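RagB/SusD domain protein (PDB 5J5U) probably binds chitin-derived chains at the outer membrane of Flavobacterium johnsoniae, as a SusD-like component of a chitin utilization system. Local coordinates at residues L172-N175 and K180-K183. Numbering follows the deposited sequence.
Sequences LFYN and KWKK
A chi1 of -65° sets the Y174 ring beside its own backbone N, and W181 takes the same kind of turn; from there the phenol directs its edge at the indole face, where the loop ahead of helix 178-195 folds back on that helix's first turns. Their planes stand at 87° with the Y174 ring and the five-membered ring of W181 5.3 Å apart between centroids, a T-shaped pair in which Y174 CD1 sits 4.0 Å from W181 CE2. One phenol face carries a CH-pi contact, K180 CB lying 3.8 Å from the Y174 ring centroid and 12° off the normal. Farther along the lysine, K180 CD reaches Y174 CD2 at 3.3 Å, while F173 CB lies over the rim of the opposite face. F173 adds its own ring edge, CD2 meeting W181 CH2 at 3.8 Å. Polar groups are satisfied outside this interface: Y174 OH hydrogen-bonds D222 O, W181 NE1 hydrogen-bonds D171 OD2, and K180 NZ forms a salt bridge with D222. Replacing Y174 by alanine is likely to leave K180 CB and the indole face without their aromatic partner and D222 O without its hydroxyl mate. The chemistry between the segments is therefore apolar and aromatic, joining loop to helix, with the polar ends anchored around it.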
loop_
_atom_site.group_PDB
_atom_site.type_symbol
_atom_site.label_atom_id
_atom_site.label_comp_id
_atom_site.label_asym_id
_atom_site.label_seq_id
_atom_site.Cartn_x
_atom_site.Cartn_y
_atom_site.Cartn_z
ATOM N N LEU A 172 -15.762 2.469 11.352
ATOM C CA LEU A 172 -14.776 1.887 12.264
ATOM C C LEU A 172 -13.424 2.614 12.217
ATOM O O LEU A 172 -12.616 2.499 13.130
ATOM C CB LEU A 172 -14.577 0.406 11.945
ATOM C CG LEU A 172 -15.826 -0.444 12.155
ATOM C CD1 LEU A 172 -15.595 -1.873 11.676
ATOM C CD2 LEU A 172 -16.295 -0.415 13.586
ATOM N N PHE A 173 -13.189 3.354 11.146
ATOM C CA PHE A 173 -11.938 4.076 10.979
ATOM C C PHE A 173 -11.869 5.204 11.987
ATOM O O PHE A 173 -10.841 5.453 12.614
ATOM C CB PHE A 173 -11.819 4.679 9.569
ATOM C CG PHE A 173 -11.612 3.677 8.461
ATOM C CD1 PHE A 173 -11.174 2.387 8.724
ATOM C CD2 PHE A 173 -11.856 4.049 7.145
ATOM C CE1 PHE A 173 -10.995 1.474 7.696
ATOM C CE2 PHE A 173 -11.670 3.151 6.101
ATOM C CZ PHE A 173 -11.241 1.855 6.375
ATOM N N TYR A 174 -12.984 5.908 12.109
ATOM C CA TYR A 174 -12.991 7.191 12.785
ATOM C C TYR A 174 -14.219 7.469 13.627
ATOM O O TYR A 174 -14.351 8.569 14.156
ATOM C CB TYR A 174 -12.858 8.313 11.748
ATOM C CG TYR A 174 -11.553 8.356 10.990
ATOM C CD1 TYR A 174 -11.539 8.441 9.601
ATOM C CD2 TYR A 174 -10.343 8.337 11.654
ATOM C CE1 TYR A 174 -10.350 8.498 8.896
ATOM C CE2 TYR A 174 -9.138 8.399 10.956
ATOM C CZ TYR A 174 -9.149 8.474 9.571
ATOM O OH TYR A 174 -7.951 8.547 8.864
ATOM N N ASN A 175 -15.120 6.498 13.738
ATOM C CA ASN A 175 -16.356 6.679 14.506
ATOM C C ASN A 175 -17.116 7.934 14.098
ATOM O O ASN A 175 -17.628 8.647 14.962
ATOM C CB ASN A 175 -16.075 6.755 16.013
ATOM C CG ASN A 175 -15.523 5.477 16.574
ATOM O OD1 ASN A 175 -16.091 4.396 16.394
ATOM N ND2 ASN A 175 -14.397 5.588 17.261
ATOM N N LYS A 180 -11.949 14.162 10.513
ATOM C CA LYS A 180 -10.916 13.220 10.117
ATOM C C LYS A 180 -11.188 12.760 8.681
ATOM O O LYS A 180 -10.265 12.557 7.888
ATOM C CB LYS A 180 -10.850 12.043 11.099
ATOM C CG LYS A 180 -10.106 12.373 12.403
ATOM C CD LYS A 180 -10.048 11.159 13.325
ATOM C CE LYS A 180 -9.087 11.348 14.484
ATOM N NZ LYS A 180 -7.807 11.920 14.012
ATOM N N TRP A 181 -12.461 12.640 8.332
ATOM C CA TRP A 181 -12.796 12.243 6.981
ATOM C C TRP A 181 -12.334 13.287 5.961
ATOM O O TRP A 181 -11.883 12.937 4.861
ATOM C CB TRP A 181 -14.294 11.973 6.857
ATOM C CG TRP A 181 -14.635 10.587 7.303
ATOM C CD1 TRP A 181 -15.176 10.217 8.500
ATOM C CD2 TRP A 181 -14.390 9.376 6.582
ATOM N NE1 TRP A 181 -15.313 8.854 8.556
ATOM C CE2 TRP A 181 -14.836 8.311 7.393
ATOM C CE3 TRP A 181 -13.843 9.089 5.330
ATOM C CZ2 TRP A 181 -14.755 6.978 6.988
ATOM C CZ3 TRP A 181 -13.771 7.765 4.922
ATOM C CH2 TRP A 181 -14.225 6.725 5.745
ATOM N N LYS A 182 -12.401 14.562 6.335
ATOM C CA LYS A 182 -11.903 15.619 5.450
ATOM C C LYS A 182 -10.427 15.420 5.132
ATOM O O LYS A 182 -10.029 15.346 3.958
ATOM C CB LYS A 182 -12.129 16.997 6.072
ATOM C CG LYS A 182 -13.595 17.407 6.093
ATOM C CD LYS A 182 -13.817 18.766 6.738
ATOM C CE LYS A 182 -15.195 19.306 6.358
ATOM N NZ LYS A 182 -15.152 20.385 5.308
ATOM N N LYS A 183 -9.615 15.297 6.178
ATOM C CA LYS A 183 -8.171 15.148 5.996
ATOM C C LYS A 183 -7.795 13.827 5.317
ATOM O O LYS A 183 -6.817 13.786 4.565
ATOM C CB LYS A 183 -7.461 15.270 7.338
ATOM C CG LYS A 183 -7.817 16.556 8.075
ATOM C CD LYS A 183 -7.020 16.704 9.354
ATOM C CE LYS A 183 -7.832 16.192 10.536
ATOM N NZ LYS A 183 -7.031 16.260 11.785
#